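Local atomic coordinates of glutathione S-transferase family protein (Populus trichocarpa, PDB entry 5F06), a protein that probably catalyses the conjugation of glutathione to electrophilic substrates, releasing a halide from RX compounds, and binds glutathione as a dimer of the Phi class. Residues A[109-114]-A[170-175]; A[56-61]-A[70-75]; A[149-152]-A[156-159]; A[18-21]-A[26-29]; A[97-102]-A[145-150]. All coordinates share one frame; numbering follows the deposited sequence. Where two conformers were deposited one is given.

Contact 1 of 5, residues A[109-114]-A[170-175]; sequences PAIAPI and LPYTYY
Tyr172 is the first residue of 170-175 to meet 109-114 of helix 90-120, and it makes most of that segment's share. Its CB lies 3.8 Å from Ile111 CG2, while the ring reaches on to lie over Ala112, the next residue. Ala112 CA sits over one face of the ring, 4.1 Å from the centroid and 13° off the normal, a CH-pi contact; Ala112 CB stands 3.9 Å from Tyr172 CZ. At the end of the ring a water ties the two helices together. It donates to Ala112 O and lies 2.8 Å from Tyr172 OH. Thr173, next along, is met by the extended arm of Ile111: with CG1 anti to the backbone N (chi1 -169°), CD1 ends 3.7 Å from Tyr172 O and 3.8 Å from Thr173 OG1. That hydroxyl is hydrogen-bonded elsewhere, to His169 O and Tyr107 OH. The short helix segments cross at 44° with their axes 9.7 Å apart. Tyr172 also touches Thr11 and Arg15 of helix 11-22, and its side chain comes within about 5 Å of bound glutathione at the nearest atoms. The arrangement belongs to the all-helical C-terminal domain of a glutathione transferase, where it faces the thioredoxin-like domain across the active-site cleft.

Contact 2 of 5, residues A[56-61]-A[70-75]; sequences LEEDDL and TSYIAE
Tyr72 overlaps Leu56 and Leu61 with its ring and brings its hydroxyl to Glu58; all three partners point from the strand hairpin toward helix 66-76. In this thioredoxin-like N-terminal domain, strands 55-58 and 61-64 are joined by a type II' beta turn from Glu58 to Leu61, and the helix that follows them packs back over the sheet. Two backbone bonds close the turn, Glu58 N to Leu61 O and Leu61 N to Glu58 O. The leucines approach the ring obliquely. Leu61 CD2 is 3.6 Å from Tyr72 CZ, near the hydroxyl end, and Leu56 CD2 is 4.3 Å from Tyr72 CD2, farther back along the ring. A chi1 of 175°, trans to the amide nitrogen, carries the hydroxyl of Tyr72 out from the helix to the turn end of the hairpin. Glu58, extended beyond CG, comes to meet it there. Lys76 joins the polar group, forming a salt bridge with Glu58 OE2 and a hydrogen bond with Tyr72 OH, and its charge would be expected to stabilise the carboxylate. Ala94 of the second subunit packs on both Leu61 and Tyr72, which places this corner of the domain at the dimer interface. The carboxylate plane stands 85° from the ring plane, and Tyr72 OH donates to the syn lone pair of Glu58 OE1 over a short 2.5 Å.

Contact 3 of 5, residues A[149-152]-A[156-159]; sequences AKLS and YLAG
Bends at chi2 and chi4, each 64°, fold the Lys150 chain back so that its ammonium group reaches the backbone of 156-159, where NZ donates to Leu157 O at 3.0 Å. The contact ties helix 130-153, in the helical C-terminal domain, to the loop that leads on to helix 164-167. The ammonium approaches Leu157 O from above the carbonyl plane, 50° out of it, with a C=O...N angle of 130°. The aliphatic part of the lysine follows the same carbonyl, Lys150 CE lying 3.3 Å from Leu157 O. NZ is also held, more strongly, by Thr154 OG1 in the short link between the segments, so the amine is gripped by the chain on its way round as well as by the loop itself. Beside this polar grip lies an apolar one. Leu151 CD2 packs against the backbone of Tyr156, 3.5 Å from Tyr156 C, and meets Leu157 CD2 at 4.1 Å. Trp194 of helix 189-198 touches both leucines and continues this apolar layer. The loop is also fastened by its own backbone, Tyr156 N donating to Gly159 O, and by Asp166, whose OD1 accepts a hydrogen bond from Leu157 N. Gly159 adopts a backbone conformation in which a beta carbon would collide with the carbonyl oxygen of Ala158. A water bridges onward from the lysine: it accepts from Lys150 NZ at 3.0 Å and donates weakly to Ala158 O at 3.2 Å.

Contact 4 of 5, residues A[18-21]-A[26-29]; sequences TCLH and DFEL
The Phe27 ring presents one face to Leu20 and an edge to His21, so two successive residues of helix 11-22 meet it differently. Over the face, Leu20 CD1 stands 3.9 Å from the ring centroid, only 15° off the normal, a CH-pi contact; Leu20 CB reaches the rim at Phe27 CD1, 3.9 Å away. At the edge, His21 CE1 lies close to the plane of the phenyl ring, 3.7 Å from Phe27 CE1. The two rings form an offset edge-to-face pair in which the edge of Phe27 is directed toward the face of His21, with centroids 5.5 Å apart and planes at 65°. Phe27 has CG between its backbone N and carbonyl carbon (chi1 66°), which turns the ring toward the helix. The contact lies within the beta-alpha-beta unit formed by strand 2-6, helix 11-22 and strand 28-31. Leu2 of strand 2-6 touches both Leu20 and Phe27, while Ala203, Lys206 and Val207 of helix 202-210 lie against His21. No hydrogen bond crosses between the segments. The connection therefore rests on dispersion and the weak electrostatics of C-H groups against aromatic rings, with the Leu20 side buried and the imidazole side partly exposed.

Contact 5 of 5, residues A[97-102]-A[145-150]; sequences KVWTEV and DIYEAK
Segments 97-102 and 145-150 run nearly antiparallel, at 155°, with their axes 13.6 Å apart, a wide spacing bridged by large side chains. Trp99 spans most of it from helix 90-120, and its indole edge is directed toward the face of Tyr147 on helix 130-153. This is an offset edge-to-face pair, with centroids of the indole six-membered ring and the phenol 5.9 Å apart and planes at 71°; Trp99 CZ3 comes to 3.8 Å from Tyr147 CE1. Val102 fills in beside them. Its CG1, directed across the gap by a chi1 of 167°, reaches the edge of the phenol in its plane, 3.4 Å from Tyr147 OH, while CG2 lies over one face of the indole within its own helix. The methylenes of Lys150 run obliquely along the CZ2 side of the indole, CE being 3.7 Å from Trp99 CZ2. Tyr107 and His169 also meet the Tyr147 ring, and Phe64 of the second subunit packs on Val102. No hydrogen bond crosses between the segments, which meet through apolar atoms and ring edges, with Tyr147 OH against a methyl group. That hydroxyl is hydrogen-bonded to His169 NE2, consistent with the phenol being tolerated in an apolar setting.

Contacts 2 and 4 belong to the thioredoxin-like domain and reach the same sheet; they touch where Ile73 packs on Leu20. Contacts 1, 3 and 5 lie in the helical domain: contacts 1 and 5 both use helix 90-120, and contacts 3 and 5 share Lys150 on helix 130-153. Contacts 2, 3 and 5 are buried, whereas contacts 1 and 4 are only partly so. Chemistry follows place. Contacts 4 and 5 rely on aromatic edges and apolar groups, contact 2 adds a direct hydrogen bond, contact 3 has both a direct bond and a water bridge, and contact 1, nearest the glutathione site, has only a water bridge as polar link. Contacts 2 and 5 also meet the second subunit.

Contact 1 of 5, residues A[109-114]-A[170-175]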
# COMPACT_ATOMS: atom_id res chain seq x y z
N PRO A 109 4.80 -1.30 7.59
CA PRO A 109 4.55 -2.50 8.40
C PRO A 109 5.61 -2.71 9.49
O PRO A 109 5.35 -3.44 10.44
CB PRO A 109 4.59 -3.64 7.37
CG PRO A 109 4.33 -3.00 6.06
CD PRO A 109 4.94 -1.64 6.16
N ALA A 110 6.77 -2.09 9.33
CA ALA A 110 7.85 -2.20 10.31
C ALA A 110 7.80 -1.08 11.36
O ALA A 110 8.08 -1.32 12.53
CB ALA A 110 9.21 -2.20 9.60
N ILE A 111 7.44 0.13 10.95
CA ILE A 111 7.43 1.25 11.89
C ILE A 111 6.13 1.35 12.68
O ILE A 111 6.12 1.78 13.84
CB ILE A 111 7.69 2.60 11.17
CG1 ILE A 111 7.96 3.70 12.20
CG2 ILE A 111 6.54 2.97 10.24
CD1 ILE A 111 8.60 4.94 11.62
N ALA A 112 5.02 0.92 12.08
CA ALA A 112 3.72 1.05 12.75
C ALA A 112 3.69 0.32 14.10
O ALA A 112 3.24 0.88 15.09
CB ALA A 112 2.60 0.54 11.84
N PRO A 113 4.18 -0.94 14.16
CA PRO A 113 4.12 -1.65 15.44
C PRO A 113 4.97 -0.99 16.53
O PRO A 113 4.62 -1.07 17.71
CB PRO A 113 4.66 -3.04 15.10
CG PRO A 113 4.55 -3.17 13.63
CD PRO A 113 4.74 -1.79 13.10
N ILE A 114 6.08 -0.37 16.14
CA ILE A 114 6.93 0.31 17.11
C ILE A 114 6.14 1.43 17.78
O ILE A 114 6.09 1.52 19.01
CB ILE A 114 8.20 0.90 16.43
CG1 ILE A 114 9.02 -0.22 15.79
CG2 ILE A 114 9.03 1.67 17.44
CD1 ILE A 114 10.18 0.26 14.94
N LEU A 170 6.29 10.87 7.01
CA LEU A 170 6.45 11.89 8.04
C LEU A 170 5.79 11.54 9.38
O LEU A 170 6.44 11.65 10.42
CB LEU A 170 5.91 13.24 7.53
CG LEU A 170 6.83 13.99 6.56
CD1 LEU A 170 6.09 15.14 5.92
CD2 LEU A 170 8.10 14.50 7.25
N PRO A 171 4.52 11.10 9.37
CA PRO A 171 3.84 11.02 10.67
C PRO A 171 4.36 9.93 11.61
O PRO A 171 4.64 10.25 12.76
CB PRO A 171 2.37 10.76 10.29
CG PRO A 171 2.25 11.18 8.88
CD PRO A 171 3.58 10.88 8.26
N TYR A 172 4.50 8.69 11.14
CA TYR A 172 4.99 7.63 12.03
C TYR A 172 6.43 7.89 12.44
O TYR A 172 6.84 7.61 13.56
CB TYR A 172 4.88 6.25 11.38
CG TYR A 172 3.59 5.53 11.68
CD1 TYR A 172 3.15 5.36 12.99
CD2 TYR A 172 2.81 5.00 10.66
CE1 TYR A 172 1.97 4.70 13.27
CE2 TYR A 172 1.62 4.34 10.94
CZ TYR A 172 1.21 4.19 12.25
OH TYR A 172 0.04 3.53 12.52
N THR A 173 7.21 8.45 11.52
CA THR A 173 8.61 8.71 11.82
C THR A 173 8.68 9.82 12.88
O THR A 173 9.51 9.76 13.78
CB THR A 173 9.40 9.10 10.57
OG1 THR A 173 9.21 8.10 9.56
CG2 THR A 173 10.89 9.20 10.88
N TYR A 174 7.79 10.80 12.78
CA TYR A 174 7.79 11.90 13.75
C TYR A 174 7.64 11.35 15.17
O TYR A 174 8.34 11.80 16.09
CB TYR A 174 6.66 12.90 13.45
CG TYR A 174 6.71 14.09 14.37
CD1 TYR A 174 7.73 15.03 14.27
CD2 TYR A 174 5.74 14.29 15.35
CE1 TYR A 174 7.79 16.11 15.10
CE2 TYR A 174 5.80 15.38 16.19
CZ TYR A 174 6.82 16.29 16.06
OH TYR A 174 6.89 17.38 16.90
N TYR A 175 6.76 10.38 15.34
CA TYR A 175 6.55 9.79 16.66
C TYR A 175 7.68 8.84 17.05
O TYR A 175 8.05 8.78 18.22
CB TYR A 175 5.20 9.07 16.70
CG TYR A 175 4.01 9.98 16.95
CD1 TYR A 175 4.13 11.13 17.72
CD2 TYR A 175 2.76 9.67 16.44
CE1 TYR A 175 3.04 11.95 17.96
CE2 TYR A 175 1.67 10.49 16.67
CZ TYR A 175 1.82 11.63 17.43
OH TYR A 175 0.74 12.45 17.68
O HOH W 1 0.38 1.79 14.64

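Contact 2 of 5, residues A[56-61]-A[70-75]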
# COMPACT_ATOMS: atom_id res chain seq x y z
N LEU A 56 -12.63 11.46 4.15
CA LEU A 56 -12.80 12.72 3.44
C LEU A 56 -14.17 12.78 2.78
O LEU A 56 -14.56 11.86 2.07
CB LEU A 56 -11.71 12.88 2.37
CG LEU A 56 -11.72 14.21 1.60
CD1 LEU A 56 -11.10 15.31 2.42
CD2 LEU A 56 -11.00 14.07 0.27
N GLU A 57 -14.89 13.87 3.02
CA GLU A 57 -16.10 14.19 2.26
C GLU A 57 -15.82 15.40 1.39
O GLU A 57 -15.44 16.46 1.88
CB GLU A 57 -17.30 14.46 3.18
CG GLU A 57 -17.96 13.21 3.75
CD GLU A 57 -19.21 13.52 4.56
OE1 GLU A 57 -19.32 14.66 5.07
OE2 GLU A 57 -20.09 12.63 4.69
N GLU A 58 -15.98 15.22 0.09
CA GLU A 58 -15.89 16.31 -0.87
C GLU A 58 -17.16 16.30 -1.70
O GLU A 58 -17.27 15.52 -2.65
CB GLU A 58 -14.66 16.18 -1.76
CG GLU A 58 -14.44 17.36 -2.69
CD GLU A 58 -13.56 17.02 -3.87
OE1 GLU A 58 -13.71 15.91 -4.43
OE2 GLU A 58 -12.72 17.86 -4.25
N ASP A 59 -18.11 17.15 -1.33
CA ASP A 59 -19.44 17.13 -1.91
C ASP A 59 -20.03 15.72 -1.80
O ASP A 59 -20.17 15.20 -0.70
CB ASP A 59 -19.39 17.63 -3.35
CG ASP A 59 -18.78 19.01 -3.47
OD1 ASP A 59 -19.19 19.91 -2.70
OD2 ASP A 59 -17.87 19.20 -4.31
N ASP A 60 -20.37 15.10 -2.93
CA ASP A 60 -20.99 13.77 -2.92
C ASP A 60 -19.97 12.63 -2.92
O ASP A 60 -20.35 11.45 -2.91
CB ASP A 60 -21.94 13.63 -4.11
CG ASP A 60 -23.11 14.59 -4.04
OD1 ASP A 60 -23.36 15.16 -2.96
OD2 ASP A 60 -23.79 14.78 -5.07
N LEU A 61 -18.69 12.97 -2.93
CA LEU A 61 -17.62 11.97 -2.86
C LEU A 61 -17.19 11.74 -1.42
O LEU A 61 -17.02 12.69 -0.65
CB LEU A 61 -16.42 12.40 -3.69
CG LEU A 61 -15.26 11.41 -3.77
CD1 LEU A 61 -15.68 10.13 -4.46
CD2 LEU A 61 -14.06 12.04 -4.48
N THR A 70 -4.55 11.32 0.01
CA THR A 70 -3.42 12.13 -0.45
C THR A 70 -3.23 12.00 -1.96
O THR A 70 -2.98 12.99 -2.65
CB THR A 70 -2.11 11.76 0.25
OG1 THR A 70 -1.85 10.36 0.08
CG2 THR A 70 -2.18 12.09 1.75
N SER A 71 -3.33 10.78 -2.46
CA SER A 71 -3.17 10.51 -3.89
C SER A 71 -4.24 11.24 -4.69
O SER A 71 -3.96 11.85 -5.73
CB SER A 71 -3.23 9.00 -4.16
OG SER A 71 -3.00 8.70 -5.52
N TYR A 72 -5.48 11.19 -4.20
CA TYR A 72 -6.58 11.92 -4.82
C TYR A 72 -6.29 13.42 -4.88
O TYR A 72 -6.37 14.03 -5.95
CB TYR A 72 -7.87 11.67 -4.05
CG TYR A 72 -9.03 12.47 -4.56
CD1 TYR A 72 -9.55 12.22 -5.83
CD2 TYR A 72 -9.61 13.47 -3.80
CE1 TYR A 72 -10.62 12.94 -6.31
CE2 TYR A 72 -10.68 14.20 -4.28
CZ TYR A 72 -11.18 13.93 -5.54
OH TYR A 72 -12.24 14.65 -6.03
N ILE A 73 -5.96 13.99 -3.73
CA ILE A 73 -5.66 15.41 -3.63
C ILE A 73 -4.49 15.80 -4.53
O ILE A 73 -4.55 16.79 -5.27
CB ILE A 73 -5.35 15.79 -2.17
CG1 ILE A 73 -6.61 15.66 -1.32
CG2 ILE A 73 -4.80 17.21 -2.07
CD1 ILE A 73 -6.37 15.74 0.18
N ALA A 74 -3.42 15.00 -4.50
CA ALA A 74 -2.23 15.28 -5.29
C ALA A 74 -2.53 15.25 -6.79
O ALA A 74 -1.99 16.05 -7.55
CB ALA A 74 -1.13 14.28 -4.95
N GLU A 75 -3.38 14.32 -7.21
CA GLU A 75 -3.73 14.19 -8.62
C GLU A 75 -4.70 15.29 -9.06
O GLU A 75 -4.54 15.87 -10.13
CB GLU A 75 -4.33 12.81 -8.89
CG GLU A 75 -4.92 12.62 -10.28
CD GLU A 75 -3.89 12.80 -11.38
OE1 GLU A 75 -4.24 13.34 -12.45
OE2 GLU A 75 -2.72 12.38 -11.18

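Contact 3 of 5, residues A[149-152]-A[156-159]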
# COMPACT_ATOMS: atom_id res chain seq x y z
N ALA A 149 21.42 3.85 1.37
CA ALA A 149 22.12 3.74 0.10
C ALA A 149 21.44 4.59 -0.96
O ALA A 149 22.11 5.30 -1.71
CB ALA A 149 22.19 2.29 -0.35
N LYS A 150 20.11 4.52 -1.03
CA LYS A 150 19.36 5.31 -1.99
C LYS A 150 19.59 6.80 -1.77
O LYS A 150 19.85 7.55 -2.71
CB LYS A 150 17.86 4.98 -1.89
CG LYS A 150 16.98 5.64 -2.97
CD LYS A 150 17.34 5.16 -4.37
CE LYS A 150 16.42 5.75 -5.43
NZ LYS A 150 16.54 7.23 -5.55
N LEU A 151 19.51 7.23 -0.51
CA LEU A 151 19.64 8.64 -0.17
C LEU A 151 21.08 9.13 -0.27
O LEU A 151 21.34 10.33 -0.13
CB LEU A 151 19.10 8.89 1.23
CG LEU A 151 17.59 8.69 1.38
CD1 LEU A 151 17.20 8.73 2.85
CD2 LEU A 151 16.82 9.74 0.59
N SER A 152 22.01 8.21 -0.49
CA SER A 152 23.39 8.57 -0.80
C SER A 152 23.51 8.94 -2.28
O SER A 152 24.42 9.66 -2.68
CB SER A 152 24.35 7.42 -0.47
OG SER A 152 24.37 7.15 0.92
N TYR A 156 16.25 12.70 -2.18
CA TYR A 156 15.03 12.15 -1.60
C TYR A 156 14.84 10.73 -2.14
O TYR A 156 15.66 10.26 -2.92
CB TYR A 156 13.83 13.06 -1.93
CG TYR A 156 14.05 14.49 -1.45
CD1 TYR A 156 13.74 14.86 -0.14
CD2 TYR A 156 14.59 15.45 -2.29
CE1 TYR A 156 13.96 16.16 0.30
CE2 TYR A 156 14.81 16.75 -1.86
CZ TYR A 156 14.49 17.10 -0.56
OH TYR A 156 14.71 18.39 -0.12
N LEU A 157 13.79 10.04 -1.72
CA LEU A 157 13.65 8.63 -2.03
C LEU A 157 13.42 8.34 -3.52
O LEU A 157 13.97 7.38 -4.05
CB LEU A 157 12.51 8.01 -1.21
CG LEU A 157 12.75 7.84 0.29
CD1 LEU A 157 11.46 7.39 0.97
CD2 LEU A 157 13.88 6.85 0.60
N ALA A 158 12.61 9.16 -4.18
CA ALA A 158 12.24 8.89 -5.57
C ALA A 158 13.16 9.58 -6.57
O ALA A 158 13.05 9.35 -7.78
CB ALA A 158 10.80 9.31 -5.83
N GLY A 159 14.05 10.43 -6.07
CA GLY A 159 14.91 11.23 -6.93
C GLY A 159 15.39 12.48 -6.20
O GLY A 159 15.25 12.58 -4.98
O HOH W 2 15.88 7.96 -8.39

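Contact 4 of 5, residues A[18-21]-A[26-29]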
# COMPACT_ATOMS: atom_id res chain seq x y z
N THR A 18 -0.59 17.30 6.06
CA THR A 18 0.63 17.84 5.48
C THR A 18 0.50 17.91 3.95
O THR A 18 0.98 18.85 3.33
CB THR A 18 1.88 17.02 5.88
OG1 THR A 18 3.05 17.63 5.34
CG2 THR A 18 1.78 15.59 5.39
N CYS A 19 -0.18 16.93 3.36
CA CYS A 19 -0.43 16.94 1.92
C CYS A 19 -1.29 18.15 1.53
O CYS A 19 -0.99 18.85 0.57
CB CYS A 19 -1.10 15.65 1.46
SG CYS A 19 -1.48 15.60 -0.32
N LEU A 20 -2.36 18.38 2.29
CA LEU A 20 -3.23 19.54 2.06
C LEU A 20 -2.43 20.85 2.09
O LEU A 20 -2.65 21.73 1.25
CB LEU A 20 -4.36 19.58 3.08
CG LEU A 20 -5.45 18.51 2.90
CD1 LEU A 20 -6.26 18.31 4.18
CD2 LEU A 20 -6.37 18.89 1.76
N HIS A 21 -1.50 20.98 3.03
CA HIS A 21 -0.70 22.20 3.14
C HIS A 21 0.32 22.33 2.02
O HIS A 21 0.55 23.44 1.52
CB HIS A 21 0.01 22.26 4.49
CG HIS A 21 -0.91 22.44 5.66
ND1 HIS A 21 -1.90 23.40 5.68
CD2 HIS A 21 -1.00 21.78 6.84
CE1 HIS A 21 -2.55 23.33 6.82
NE2 HIS A 21 -2.03 22.36 7.54
N ASP A 26 -7.45 25.02 0.86
CA ASP A 26 -8.42 25.26 1.91
C ASP A 26 -9.05 23.93 2.27
O ASP A 26 -9.18 23.05 1.42
CB ASP A 26 -9.53 26.24 1.47
CG ASP A 26 -9.02 27.64 1.18
OD1 ASP A 26 -7.89 27.98 1.57
OD2 ASP A 26 -9.78 28.41 0.57
N PHE A 27 -9.45 23.78 3.53
CA PHE A 27 -10.11 22.56 3.97
C PHE A 27 -10.70 22.78 5.36
O PHE A 27 -10.38 23.75 6.03
CB PHE A 27 -9.14 21.37 4.01
CG PHE A 27 -8.05 21.51 5.03
CD1 PHE A 27 -6.86 22.16 4.72
CD2 PHE A 27 -8.22 21.01 6.31
CE1 PHE A 27 -5.86 22.29 5.66
CE2 PHE A 27 -7.22 21.14 7.26
CZ PHE A 27 -6.05 21.78 6.94
N GLU A 28 -11.57 21.86 5.77
CA GLU A 28 -12.10 21.86 7.12
C GLU A 28 -11.75 20.56 7.81
O GLU A 28 -12.08 19.48 7.31
CB GLU A 28 -13.62 22.06 7.12
CG GLU A 28 -14.20 22.04 8.53
CD GLU A 28 -15.70 22.23 8.57
OE1 GLU A 28 -16.31 22.41 7.50
OE2 GLU A 28 -16.26 22.21 9.69
N LEU A 29 -11.08 20.67 8.95
CA LEU A 29 -10.84 19.53 9.82
C LEU A 29 -12.02 19.38 10.78
O LEU A 29 -12.27 20.25 11.60
CB LEU A 29 -9.53 19.69 10.59
CG LEU A 29 -9.17 18.57 11.57
CD1 LEU A 29 -9.09 17.23 10.87
CD2 LEU A 29 -7.86 18.87 12.27

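Contact 5 of 5, residues A[97-102]-A[145-150]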
# COMPACT_ATOMS: atom_id res chain seq x y z
N LYS A 97 5.75 6.39 -7.70
CA LYS A 97 4.87 5.23 -7.50
C LYS A 97 5.63 4.07 -6.85
O LYS A 97 5.08 3.37 -6.00
CB LYS A 97 4.26 4.77 -8.83
CG LYS A 97 3.25 5.74 -9.41
CD LYS A 97 2.59 5.19 -10.67
CE LYS A 97 1.47 6.10 -11.15
NZ LYS A 97 0.45 6.35 -10.09
N VAL A 98 6.88 3.88 -7.25
CA VAL A 98 7.70 2.82 -6.69
C VAL A 98 7.87 3.03 -5.19
O VAL A 98 7.60 2.12 -4.40
CB VAL A 98 9.08 2.74 -7.37
CG1 VAL A 98 10.00 1.78 -6.64
CG2 VAL A 98 8.93 2.32 -8.83
N TRP A 99 8.28 4.23 -4.80
CA TRP A 99 8.67 4.46 -3.42
C TRP A 99 7.48 4.75 -2.50
O TRP A 99 7.62 4.59 -1.29
CB TRP A 99 9.72 5.57 -3.37
CG TRP A 99 11.00 5.06 -3.93
CD1 TRP A 99 11.44 5.17 -5.22
CD2 TRP A 99 12.00 4.30 -3.24
NE1 TRP A 99 12.65 4.54 -5.37
CE2 TRP A 99 13.02 4.00 -4.17
CE3 TRP A 99 12.14 3.85 -1.92
CZ2 TRP A 99 14.16 3.28 -3.82
CZ3 TRP A 99 13.27 3.13 -1.58
CH2 TRP A 99 14.26 2.85 -2.52
N THR A 100 6.32 5.11 -3.05
CA THR A 100 5.11 5.14 -2.23
C THR A 100 4.70 3.72 -1.91
O THR A 100 4.17 3.45 -0.82
CB THR A 100 3.91 5.88 -2.88
OG1 THR A 100 3.58 5.30 -4.14
CG2 THR A 100 4.22 7.37 -3.06
N GLU A 101 4.94 2.80 -2.84
CA GLU A 101 4.61 1.40 -2.60
C GLU A 101 5.60 0.80 -1.60
O GLU A 101 5.23 -0.05 -0.80
CB GLU A 101 4.62 0.59 -3.89
CG GLU A 101 3.38 0.79 -4.74
CD GLU A 101 2.11 0.37 -4.02
OE1 GLU A 101 2.10 -0.72 -3.41
OE2 GLU A 101 1.13 1.14 -4.05
N VAL A 102 6.85 1.25 -1.65
CA VAL A 102 7.85 0.82 -0.68
C VAL A 102 7.41 1.24 0.73
O VAL A 102 7.53 0.46 1.67
CB VAL A 102 9.24 1.40 -1.00
CG1 VAL A 102 10.21 1.22 0.18
CG2 VAL A 102 9.81 0.75 -2.24
N ASP A 145 18.53 0.48 5.89
CA ASP A 145 19.83 0.23 5.27
C ASP A 145 19.73 0.47 3.77
O ASP A 145 20.67 1.00 3.15
CB ASP A 145 20.30 -1.20 5.54
CG ASP A 145 20.75 -1.42 6.97
OD1 ASP A 145 21.03 -0.43 7.69
OD2 ASP A 145 20.84 -2.59 7.38
N ILE A 146 18.61 0.10 3.18
CA ILE A 146 18.37 0.34 1.76
C ILE A 146 18.15 1.83 1.51
O ILE A 146 18.64 2.38 0.52
CB ILE A 146 17.16 -0.46 1.24
CG1 ILE A 146 17.36 -1.96 1.48
CG2 ILE A 146 16.91 -0.18 -0.24
CD1 ILE A 146 18.53 -2.57 0.72
N TYR A 147 17.42 2.48 2.41
CA TYR A 147 17.18 3.92 2.32
C TYR A 147 18.50 4.70 2.37
O TYR A 147 18.70 5.66 1.63
CB TYR A 147 16.27 4.41 3.45
CG TYR A 147 14.79 4.16 3.24
CD1 TYR A 147 14.35 3.10 2.44
CD2 TYR A 147 13.83 4.98 3.82
CE1 TYR A 147 12.99 2.87 2.24
CE2 TYR A 147 12.48 4.75 3.63
CZ TYR A 147 12.07 3.70 2.84
OH TYR A 147 10.72 3.49 2.65
N GLU A 148 19.40 4.26 3.24
CA GLU A 148 20.69 4.91 3.41
C GLU A 148 21.46 4.96 2.10
O GLU A 148 22.06 5.98 1.75
CB GLU A 148 21.52 4.18 4.48
CG GLU A 148 22.90 4.77 4.73
CD GLU A 148 22.86 6.16 5.34
OE1 GLU A 148 21.77 6.63 5.73
OE2 GLU A 148 23.94 6.79 5.44
N ALA A 149 21.42 3.85 1.37
CA ALA A 149 22.12 3.74 0.10
C ALA A 149 21.44 4.59 -0.96
O ALA A 149 22.11 5.30 -1.71
CB ALA A 149 22.19 2.29 -0.35
N LYS A 150 20.11 4.52 -1.03
CA LYS A 150 19.36 5.31 -1.99
C LYS A 150 19.59 6.80 -1.77
O LYS A 150 19.85 7.55 -2.71
CB LYS A 150 17.86 4.98 -1.89
CG LYS A 150 16.98 5.64 -2.97
CD LYS A 150 17.34 5.16 -4.37
CE LYS A 150 16.42 5.75 -5.43
NZ LYS A 150 16.54 7.23 -5.55